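Side-chain contacts in alpha-2,3-sialyltransferase (Campylobacter jejuni, PDB 2P2V), which probably transfers sialic acid from a CMP-linked donor to an acceptor sugar in alpha-2,3 linkage, as a glycosyltransferase whose family domain makes up most of this chain: residues D55-G60 with N87-K92; Q75-A80 with F117-L122; L110-N115 with K274-A279. One frame throughout, in Å; residues are numbered along the deposited sequence. Where two conformers were deposited one is given.

Interaction 1: D55-G60 with N87-K92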
loop_
_atom_site.group_PDB
_atom_site.type_symbol
_atom_site.label_atom_id
_atom_site.label_comp_id
_atom_site.label_asym_id
_atom_site.label_seq_id
_atom_site.Cartn_x
_atom_site.Cartn_y
_atom_site.Cartn_z
ATOM N N ASP A 55 -14.799 32.780 -26.372
ATOM C CA ASP A 55 -15.569 32.929 -27.621
ATOM C C ASP A 55 -14.666 32.873 -28.861
ATOM O O ASP A 55 -15.129 32.681 -29.989
ATOM C CB ASP A 55 -16.399 34.230 -27.565
ATOM C CG ASP A 55 -15.542 35.499 -27.485
ATOM O OD1 ASP A 55 -14.600 35.595 -26.660
ATOM O OD2 ASP A 55 -15.830 36.437 -28.257
ATOM N N LYS A 56 -13.365 33.026 -28.657
ATOM C CA LYS A 56 -12.422 32.882 -29.755
ATOM C C LYS A 56 -11.261 32.060 -29.249
ATOM O O LYS A 56 -11.044 31.948 -28.049
ATOM C CB LYS A 56 -11.890 34.261 -30.233
ATOM C CG LYS A 56 -12.996 35.286 -30.539
ATOM C CD LYS A 56 -12.437 36.621 -30.986
ATOM C CE LYS A 56 -13.604 37.527 -31.372
ATOM N NZ LYS A 56 -13.090 38.884 -31.670
ATOM N N TYR A 57 -10.488 31.517 -30.167
ATOM C CA TYR A 57 -9.326 30.766 -29.777
ATOM C C TYR A 57 -8.180 31.697 -29.414
ATOM O O TYR A 57 -7.197 31.767 -30.164
ATOM C CB TYR A 57 -8.902 29.819 -30.883
ATOM C CG TYR A 57 -9.842 28.640 -31.058
ATOM C CD1 TYR A 57 -9.903 27.610 -30.085
ATOM C CD2 TYR A 57 -10.675 28.546 -32.179
ATOM C CE1 TYR A 57 -10.749 26.529 -30.240
ATOM C CE2 TYR A 57 -11.547 27.466 -32.338
ATOM C CZ TYR A 57 -11.565 26.462 -31.363
ATOM O OH TYR A 57 -12.391 25.396 -31.522
ATOM N N TYR A 58 -8.274 32.344 -28.248
ATOM C CA TYR A 58 -7.234 33.336 -27.838
ATOM C C TYR A 58 -5.806 32.817 -27.769
ATOM O O TYR A 58 -4.852 33.600 -27.893
ATOM C CB TYR A 58 -7.616 34.095 -26.583
ATOM C CG TYR A 58 -8.904 34.879 -26.751
ATOM C CD1 TYR A 58 -8.931 36.088 -27.502
ATOM C CD2 TYR A 58 -10.100 34.431 -26.182
ATOM C CE1 TYR A 58 -10.140 36.816 -27.673
ATOM C CE2 TYR A 58 -11.302 35.159 -26.338
ATOM C CZ TYR A 58 -11.306 36.350 -27.086
ATOM O OH TYR A 58 -12.489 37.044 -27.234
ATOM N N LEU A 59 -5.632 31.506 -27.566
ATOM C CA LEU A 59 -4.296 30.916 -27.590
ATOM C C LEU A 59 -4.202 29.706 -28.527
ATOM O O LEU A 59 -3.316 28.870 -28.395
ATOM C CB LEU A 59 -3.855 30.573 -26.165
ATOM C CG LEU A 59 -3.306 31.756 -25.376
ATOM C CD1 LEU A 59 -2.976 31.304 -23.968
ATOM C CD2 LEU A 59 -2.027 32.297 -26.065
ATOM N N GLY A 60 -5.106 29.632 -29.502
ATOM C CA GLY A 60 -5.074 28.574 -30.496
ATOM C C GLY A 60 -5.801 27.335 -29.973
ATOM O O GLY A 60 -6.442 27.374 -28.914
ATOM N N ASN A 87 -13.473 17.884 -31.998
ATOM C CA ASN A 87 -12.351 18.630 -32.595
ATOM C C ASN A 87 -12.307 20.158 -32.228
ATOM O O ASN A 87 -11.861 20.989 -33.037
ATOM C CB ASN A 87 -12.314 18.412 -34.145
ATOM C CG ASN A 87 -12.189 16.937 -34.551
ATOM O OD1 ASN A 87 -11.281 16.224 -34.123
ATOM N ND2 ASN A 87 -13.093 16.487 -35.418
ATOM N N GLU A 88 -12.791 20.540 -31.041
ATOM C CA GLU A 88 -12.736 21.924 -30.624
ATOM C C GLU A 88 -11.345 22.265 -30.125
ATOM O O GLU A 88 -10.846 23.345 -30.392
ATOM C CB GLU A 88 -13.805 22.251 -29.591
ATOM C CG GLU A 88 -15.166 22.001 -30.193
ATOM C CD GLU A 88 -16.350 22.522 -29.426
ATOM O OE1 GLU A 88 -16.249 23.413 -28.582
ATOM O OE2 GLU A 88 -17.448 22.047 -29.744
ATOM N N TYR A 89 -10.709 21.324 -29.431
ATOM C CA TYR A 89 -9.312 21.480 -29.045
ATOM C C TYR A 89 -8.608 20.167 -29.137
ATOM O O TYR A 89 -9.235 19.097 -29.121
ATOM C CB TYR A 89 -9.191 21.980 -27.609
ATOM C CG TYR A 89 -9.790 23.337 -27.294
ATOM C CD1 TYR A 89 -8.992 24.469 -27.234
ATOM C CD2 TYR A 89 -11.144 23.473 -26.955
ATOM C CE1 TYR A 89 -9.510 25.717 -26.899
ATOM C CE2 TYR A 89 -11.671 24.681 -26.647
ATOM C CZ TYR A 89 -10.852 25.813 -26.574
ATOM O OH TYR A 89 -11.414 27.030 -26.210
ATOM N N GLU A 90 -7.281 20.263 -29.179
ATOM C CA GLU A 90 -6.409 19.138 -29.033
ATOM C C GLU A 90 -5.810 19.320 -27.640
ATOM O O GLU A 90 -5.234 20.384 -27.321
ATOM C CB GLU A 90 -5.309 19.253 -30.076
ATOM C CG GLU A 90 -4.367 18.098 -30.115
ATOM C CD GLU A 90 -3.275 18.378 -31.106
ATOM O OE1 GLU A 90 -3.612 18.464 -32.321
ATOM O OE2 GLU A 90 -2.113 18.570 -30.650
ATOM N N ILE A 91 -5.959 18.296 -26.807
ATOM C CA ILE A 91 -5.532 18.368 -25.395
ATOM C C ILE A 91 -4.650 17.177 -25.165
ATOM O O ILE A 91 -5.118 16.003 -25.282
ATOM C CB ILE A 91 -6.741 18.336 -24.466
ATOM C CG1 ILE A 91 -7.600 19.575 -24.714
ATOM C CG2 ILE A 91 -6.265 18.262 -22.972
ATOM C CD1 ILE A 91 -8.977 19.585 -24.019
ATOM N N LYS A 92 -3.364 17.429 -24.887
ATOM C CA LYS A 92 -2.425 16.348 -24.713
ATOM C C LYS A 92 -2.368 15.704 -23.339
ATOM O O LYS A 92 -1.954 14.554 -23.225
ATOM C CB LYS A 92 -1.015 16.723 -25.191
ATOM C CG LYS A 92 -0.990 16.947 -26.713
ATOM C CD LYS A 92 0.273 17.723 -27.103
ATOM C CE LYS A 92 0.540 17.599 -28.595
ATOM N NZ LYS A 92 0.819 16.171 -28.915
#

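Interaction 2: Q75-A80 with F117-L122. With EDO (1,2-ethanediol), chain L.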
loop_
_atom_site.group_PDB
_atom_site.type_symbol
_atom_site.label_atom_id
_atom_site.label_comp_id
_atom_site.label_asym_id
_atom_site.label_seq_id
_atom_site.Cartn_x
_atom_site.Cartn_y
_atom_site.Cartn_z
ATOM N N GLN A 75 -17.166 16.325 -14.089
ATOM C CA GLN A 75 -17.768 17.042 -15.215
ATOM C C GLN A 75 -16.683 17.591 -16.182
ATOM O O GLN A 75 -16.819 17.502 -17.407
ATOM C CB GLN A 75 -18.651 18.174 -14.699
ATOM C CG GLN A 75 -19.848 17.638 -13.882
ATOM C CD GLN A 75 -19.572 17.424 -12.389
ATOM O OE1 GLN A 75 -18.423 17.391 -11.934
ATOM N NE2 GLN A 75 -20.666 17.267 -11.603
ATOM N N GLN A 76 -15.580 18.088 -15.630
ATOM C CA GLN A 76 -14.584 18.710 -16.526
ATOM C C GLN A 76 -13.891 17.652 -17.378
ATOM O O GLN A 76 -13.499 17.914 -18.550
ATOM C CB GLN A 76 -13.518 19.432 -15.709
ATOM C CG GLN A 76 -13.923 20.659 -14.938
ATOM C CD GLN A 76 -14.269 21.846 -15.788
ATOM O OE1 GLN A 76 -14.726 21.729 -16.931
ATOM N NE2 GLN A 76 -14.009 23.024 -15.237
ATOM N N TYR A 77 -13.640 16.487 -16.788
ATOM C CA TYR A 77 -13.022 15.367 -17.558
ATOM C C TYR A 77 -13.884 15.009 -18.773
ATOM O O TYR A 77 -13.420 14.890 -19.871
ATOM C CB TYR A 77 -12.858 14.153 -16.639
ATOM C CG TYR A 77 -12.169 12.968 -17.284
ATOM C CD1 TYR A 77 -10.769 12.924 -17.381
ATOM C CD2 TYR A 77 -12.897 11.917 -17.822
ATOM C CE1 TYR A 77 -10.134 11.829 -17.990
ATOM C CE2 TYR A 77 -12.257 10.796 -18.429
ATOM C CZ TYR A 77 -10.890 10.768 -18.464
ATOM O OH TYR A 77 -10.339 9.656 -19.050
ATOM N N HIS A 78 -15.192 14.846 -18.532
ATOM C CA HIS A 78 -16.139 14.573 -19.594
ATOM C C HIS A 78 -16.166 15.748 -20.612
ATOM O O HIS A 78 -16.160 15.531 -21.831
ATOM C CB HIS A 78 -17.522 14.424 -18.876
ATOM C CG HIS A 78 -18.682 14.425 -19.825
ATOM N ND1 HIS A 78 -18.772 13.566 -20.892
ATOM C CD2 HIS A 78 -19.813 15.176 -19.841
ATOM C CE1 HIS A 78 -19.878 13.824 -21.567
ATOM N NE2 HIS A 78 -20.528 14.796 -20.940
ATOM N N THR A 79 -16.124 16.976 -20.130
ATOM C CA THR A 79 -16.161 18.158 -21.026
ATOM C C THR A 79 -14.921 18.127 -21.908
ATOM O O THR A 79 -15.012 18.295 -23.117
ATOM C CB THR A 79 -16.229 19.482 -20.251
ATOM O OG1 THR A 79 -17.431 19.528 -19.451
ATOM C CG2 THR A 79 -16.296 20.669 -21.218
ATOM N N ALA A 80 -13.774 17.910 -21.281
ATOM C CA ALA A 80 -12.526 17.793 -22.081
ATOM C C ALA A 80 -12.523 16.672 -23.143
ATOM O O ALA A 80 -11.979 16.857 -24.269
ATOM C CB ALA A 80 -11.341 17.671 -21.086
ATOM N N PHE A 117 -10.285 7.794 -13.813
ATOM C CA PHE A 117 -9.727 8.681 -14.819
ATOM C C PHE A 117 -8.325 8.159 -15.163
ATOM O O PHE A 117 -7.394 8.841 -14.791
ATOM C CB PHE A 117 -9.648 10.084 -14.245
ATOM C CG PHE A 117 -11.004 10.571 -13.594
ATOM C CD1 PHE A 117 -12.141 10.748 -14.410
ATOM C CD2 PHE A 117 -11.062 10.823 -12.283
ATOM C CE1 PHE A 117 -13.372 11.151 -13.810
ATOM C CE2 PHE A 117 -12.268 11.244 -11.647
ATOM C CZ PHE A 117 -13.388 11.406 -12.467
ATOM N N PRO A 118 -8.208 6.973 -15.817
ATOM C CA PRO A 118 -6.930 6.267 -15.947
ATOM C C PRO A 118 -5.861 7.012 -16.716
ATOM O O PRO A 118 -4.677 6.766 -16.497
ATOM C CB PRO A 118 -7.326 4.945 -16.614
ATOM C CG PRO A 118 -8.629 5.213 -17.280
ATOM C CD PRO A 118 -9.311 6.196 -16.424
ATOM N N ASP A 119 -6.281 7.902 -17.598
ATOM C CA ASP A 119 -5.365 8.714 -18.419
ATOM C C ASP A 119 -5.198 10.136 -17.941
ATOM O O ASP A 119 -4.518 10.940 -18.612
ATOM C CB ASP A 119 -5.789 8.668 -19.883
ATOM C CG ASP A 119 -7.153 9.248 -20.153
ATOM O OD1 ASP A 119 -7.907 9.568 -19.189
ATOM O OD2 ASP A 119 -7.468 9.360 -21.342
ATOM N N ALA A 120 -5.827 10.503 -16.800
ATOM C CA ALA A 120 -5.537 11.793 -16.186
ATOM C C ALA A 120 -4.306 11.705 -15.268
ATOM O O ALA A 120 -3.738 10.604 -15.077
ATOM C CB ALA A 120 -6.751 12.363 -15.425
ATOM N N LYS A 121 -3.899 12.824 -14.694
ATOM C CA LYS A 121 -2.738 12.851 -13.776
ATOM C C LYS A 121 -2.998 13.665 -12.540
ATOM O O LYS A 121 -3.452 14.780 -12.662
ATOM C CB LYS A 121 -1.588 13.533 -14.537
ATOM C CG LYS A 121 -0.276 13.698 -13.724
ATOM C CD LYS A 121 0.392 12.330 -13.427
ATOM C CE LYS A 121 1.511 12.521 -12.444
ATOM N NZ LYS A 121 2.378 11.281 -12.427
ATOM N N LEU A 122 -2.677 13.161 -11.361
ATOM C CA LEU A 122 -2.792 14.004 -10.189
ATOM C C LEU A 122 -1.639 14.975 -10.154
ATOM O O LEU A 122 -0.471 14.528 -10.098
ATOM C CB LEU A 122 -2.762 13.142 -8.921
ATOM C CG LEU A 122 -4.024 12.264 -8.807
ATOM C CD1 LEU A 122 -3.718 11.189 -7.765
ATOM C CD2 LEU A 122 -5.233 13.229 -8.409
HETATM C C1 EDO L . -0.508 6.779 -14.104
HETATM O O1 EDO L . -1.363 5.967 -13.275
HETATM C C2 EDO L . 0.646 7.352 -13.279
HETATM O O2 EDO L . 1.051 8.628 -13.802
#

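Interaction 3: L110-N115 with K274-A279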
loop_
_atom_site.group_PDB
_atom_site.type_symbol
_atom_site.label_atom_id
_atom_site.label_comp_id
_atom_site.label_asym_id
_atom_site.label_seq_id
_atom_site.Cartn_x
_atom_site.Cartn_y
_atom_site.Cartn_z
ATOM N N LEU A 110 -8.815 10.611 -3.796
ATOM C CA LEU A 110 -7.404 10.363 -4.278
ATOM C C LEU A 110 -7.154 8.907 -4.582
ATOM O O LEU A 110 -6.476 8.572 -5.573
ATOM C CB LEU A 110 -6.368 10.897 -3.287
ATOM C CG LEU A 110 -6.346 12.437 -3.129
ATOM C CD1 LEU A 110 -5.375 12.862 -2.048
ATOM C CD2 LEU A 110 -6.003 13.153 -4.458
ATOM N N HIS A 111 -7.695 8.034 -3.734
ATOM C CA HIS A 111 -7.563 6.566 -3.842
ATOM C C HIS A 111 -8.138 6.009 -5.134
ATOM O O HIS A 111 -7.568 5.104 -5.767
ATOM C CB HIS A 111 -8.239 5.868 -2.642
ATOM C CG HIS A 111 -8.235 4.369 -2.719
ATOM N ND1 HIS A 111 -9.362 3.629 -3.043
ATOM C CD2 HIS A 111 -7.251 3.468 -2.490
ATOM C CE1 HIS A 111 -9.063 2.342 -3.018
ATOM N NE2 HIS A 111 -7.785 2.220 -2.696
ATOM N N GLN A 112 -9.288 6.551 -5.541
ATOM C CA GLN A 112 -10.039 6.052 -6.692
ATOM C C GLN A 112 -9.788 6.878 -7.918
ATOM O O GLN A 112 -10.292 6.550 -8.945
ATOM C CB GLN A 112 -11.553 6.129 -6.420
ATOM C CG GLN A 112 -11.865 5.272 -5.245
ATOM C CD GLN A 112 -13.348 5.242 -4.940
ATOM O OE1 GLN A 112 -13.851 4.243 -4.426
ATOM N NE2 GLN A 112 -14.052 6.345 -5.237
ATOM N N PHE A 113 -8.993 7.947 -7.808
ATOM C CA PHE A 113 -8.778 8.815 -8.957
ATOM C C PHE A 113 -8.443 8.099 -10.234
ATOM O O PHE A 113 -9.109 8.299 -11.253
ATOM C CB PHE A 113 -7.684 9.891 -8.651
ATOM C CG PHE A 113 -7.532 10.866 -9.749
ATOM C CD1 PHE A 113 -8.391 11.964 -9.868
ATOM C CD2 PHE A 113 -6.548 10.675 -10.731
ATOM C CE1 PHE A 113 -8.275 12.879 -10.897
ATOM C CE2 PHE A 113 -6.460 11.546 -11.751
ATOM C CZ PHE A 113 -7.276 12.690 -11.842
ATOM N N TYR A 114 -7.338 7.329 -10.254
ATOM C CA TYR A 114 -6.964 6.679 -11.467
ATOM C C TYR A 114 -7.905 5.575 -11.879
ATOM O O TYR A 114 -7.941 5.193 -13.040
ATOM C CB TYR A 114 -5.537 6.130 -11.314
ATOM C CG TYR A 114 -4.538 7.243 -11.267
ATOM C CD1 TYR A 114 -4.461 8.161 -12.306
ATOM C CD2 TYR A 114 -3.668 7.378 -10.170
ATOM C CE1 TYR A 114 -3.500 9.220 -12.258
ATOM C CE2 TYR A 114 -2.730 8.434 -10.106
ATOM C CZ TYR A 114 -2.655 9.336 -11.152
ATOM O OH TYR A 114 -1.724 10.377 -11.140
ATOM N N ASN A 115 -8.701 5.068 -10.926
ATOM C CA ASN A 115 -9.696 4.055 -11.268
ATOM C C ASN A 115 -10.730 4.651 -12.229
ATOM O O ASN A 115 -11.141 3.990 -13.157
ATOM C CB ASN A 115 -10.400 3.516 -9.976
ATOM C CG ASN A 115 -9.417 2.908 -8.981
ATOM O OD1 ASN A 115 -8.765 3.605 -8.231
ATOM N ND2 ASN A 115 -9.316 1.636 -8.981
ATOM N N LYS A 274 -20.853 10.415 -7.359
ATOM C CA LYS A 274 -21.421 11.611 -6.762
ATOM C C LYS A 274 -21.893 11.336 -5.355
ATOM O O LYS A 274 -21.909 12.240 -4.500
ATOM C CB LYS A 274 -22.610 12.090 -7.587
ATOM C CG LYS A 274 -22.258 12.855 -8.803
ATOM C CD LYS A 274 -23.492 13.235 -9.589
ATOM C CE LYS A 274 -23.132 14.200 -10.700
ATOM N NZ LYS A 274 -24.366 14.696 -11.370
ATOM N N ASN A 275 -22.354 10.122 -5.097
ATOM C CA ASN A 275 -22.775 9.686 -3.744
ATOM C C ASN A 275 -21.621 9.779 -2.764
ATOM O O ASN A 275 -21.740 10.300 -1.652
ATOM C CB ASN A 275 -23.281 8.235 -3.766
ATOM C CG ASN A 275 -23.681 7.713 -2.377
ATOM O OD1 ASN A 275 -24.704 8.108 -1.839
ATOM N ND2 ASN A 275 -22.878 6.808 -1.808
ATOM N N GLN A 276 -20.476 9.239 -3.207
ATOM C CA GLN A 276 -19.273 9.233 -2.402
ATOM C C GLN A 276 -18.756 10.633 -2.203
ATOM O O GLN A 276 -18.442 11.008 -1.074
ATOM C CB GLN A 276 -18.217 8.372 -3.053
ATOM C CG GLN A 276 -18.529 6.928 -2.946
ATOM C CD GLN A 276 -17.280 6.117 -2.752
ATOM O OE1 GLN A 276 -16.227 6.459 -3.295
ATOM N NE2 GLN A 276 -17.382 5.029 -1.991
ATOM N N LEU A 277 -18.704 11.412 -3.281
ATOM C CA LEU A 277 -18.207 12.793 -3.256
ATOM C C LEU A 277 -19.045 13.666 -2.326
ATOM O O LEU A 277 -18.501 14.437 -1.532
ATOM C CB LEU A 277 -18.178 13.388 -4.671
ATOM C CG LEU A 277 -17.173 14.500 -4.991
ATOM C CD1 LEU A 277 -15.769 13.966 -5.054
ATOM C CD2 LEU A 277 -17.511 15.184 -6.293
ATOM N N LYS A 278 -20.365 13.523 -2.415
ATOM C CA LYS A 278 -21.290 14.158 -1.483
ATOM C C LYS A 278 -20.959 13.811 -0.050
ATOM O O LYS A 278 -20.759 14.697 0.769
ATOM C CB LYS A 278 -22.729 13.707 -1.749
ATOM C CG LYS A 278 -23.567 14.669 -2.560
ATOM C CD LYS A 278 -25.057 14.278 -2.464
ATOM C CE LYS A 278 -25.787 14.571 -3.777
ATOM N NZ LYS A 278 -25.359 13.659 -4.897
ATOM N N ALA A 279 -20.911 12.518 0.254
ATOM C CA ALA A 279 -20.707 12.061 1.618
ATOM C C ALA A 279 -19.486 12.718 2.274
ATOM O O ALA A 279 -19.562 13.183 3.413
ATOM C CB ALA A 279 -20.606 10.536 1.675
#

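Interaction 1: D55-G60 with N87-K92
A T-shaped tyrosine pair, Tyr57 against Tyr89, ties together two neighbouring parts of the parallel, Rossmann-like sheet: the loop that precedes strand 62-68, and the residues that lead into the adjacent strand 90-96. On the loop side, Tyr57 is the centre of an inverse gamma turn and opens a type I beta turn that closes at Gly60. On the other side, Asn87 completes the Schellman motif ending helix 73-85, and Glu88 and Tyr89 follow directly. Tyr57 presents its ring edge to one face of Tyr89, with CE1 of Tyr57 3.7 Å from CE1 of Tyr89 and lying nearer the rim of that face than its middle. The ring planes stand 76° apart and the centroids 5.2 Å. With its CG beside the backbone N (chi1 -72°), Tyr57 extends past the Tyr89 ring as far as the main chain, where its OH donates to Glu88 O at 2.8 Å. The hydroxyl lies in the carbonyl plane, on a lone pair, at a C=O...donor angle of 121°. Glu88 O also lies 3.2 Å from Tyr57 CE1. Tyr89 in turn uses its own OH on Glu54, and the Glu88 carboxylate turns to Lys86 and the backbone N of Ile258. One phenol therefore does two jobs: its C-H edge, probably slightly positive, suits the electron-rich face of Tyr89, while its O-H satisfies a buried main-chain carbonyl just past a helix end, which would limit how far the ring can slide or tilt.

Interaction 2: Q75-A80 with F117-L122
Tyr77, on helix 73-85, reaches the turn after helix 107-116, and nearly every atom along it has a partner there. Its CB lies 4.1 Å from Phe117 CD1. CG stands opposite the backbone N (chi1 -177°), which carries the side chain off the helix and brings one face of the ring against the phenyl edge: Tyr77 CG comes to 3.6 Å from Phe117 CD1, and Tyr77 CD2 is 3.7 Å from Phe117 CD1. This is an edge-to-face pair, Phe117 giving the edge and Tyr77 the face, though the planes are tilted at 55° and the two side chains run in opposite directions. Further out, Tyr77 CE1 is 4.3 Å from Ala120 CB. At the tip, Tyr77 OH donates to Asp119 OD1, which lies near the plane of the ring; the modelled length of 2.4 Å is very short and its exact value doubtful. Tyr143 of the second subunit packs on both rings. Asp119 OD2 forms a salt bridge with Lys81, one helical turn beyond Tyr77. That salt bridge and the ring packing hold the turn to helix 73-85, and the phenol on OD1 would probably add to them by limiting rotation of the carboxylate.

Interaction 3: L110-N115 with K274-A279
An amide-to-amide hydrogen bond, Gln112 to Gln276, is the one hydrogen bond between these segments and spans two helices at the periphery of this Rossmann-like domain: helix 107-116, which precedes the edge strand 121-122, and the C-terminal helix 268-283. The segments are not closely packed here. Their nearest CA atoms, those of Gln112 and Gln276, are 10.7 Å apart, and only 66 Å² is buried between them, so the contact is made by the ends of two long side chains. Both CA-CB bonds aim at the opposite helix. Gln112 runs extended beyond CG (chi2 -178°), whereas Gln276 bends at chi2, and the two side chains meet at about a right angle even though their terminal amides are nearly parallel, 12° apart. Gln112 NE2 donates to Gln276 OE1 at 2.9 Å along a bent path, with an N-H...acceptor angle of 136°; this geometry is uncertain, because NE2 is modelled too close to another atom. Asp108 and Phe109, about a turn before Gln112 on helix 107-116, touch Gln276 and Leu277 respectively. Pro102 of the second subunit packs on Gln112, bringing the contact close to the subunit interface. The next residue, Phe113, is buried and meets Phe73. The bond is not reciprocated by a second one: Gln112 OE1 lies 3.4 Å from Gln276 OE1, and both are acceptors.

In the fold
The contacts run from strand 90-96 to the edge strand 121-122 and the helices beyond it. Interactions 1 and 2, centres about 17 Å apart, meet where Ile91 CD1 packs 4.1 Å from Ala80 O, helix 73-85 and strand 90-96 being successive elements of the chain. Interactions 2 and 3 are closer, about 13 Å between centres: Phe113 packs on Ala120 and Leu122, and Tyr114 OH lies 3.0 Å from Leu122 N, a probable hydrogen bond. Interactions 1 and 3, centres about 29 Å apart, do not touch. Segment 75-80 carries Gln76, which touches the donor analogue CMP-3-fluoro-N-acetylneuraminic acid but takes no part in the contact itself; the side chains of Tyr77 and Tyr89 remain about 12 and 14 Å from it. Interactions 2 and 3 both reach the second subunit.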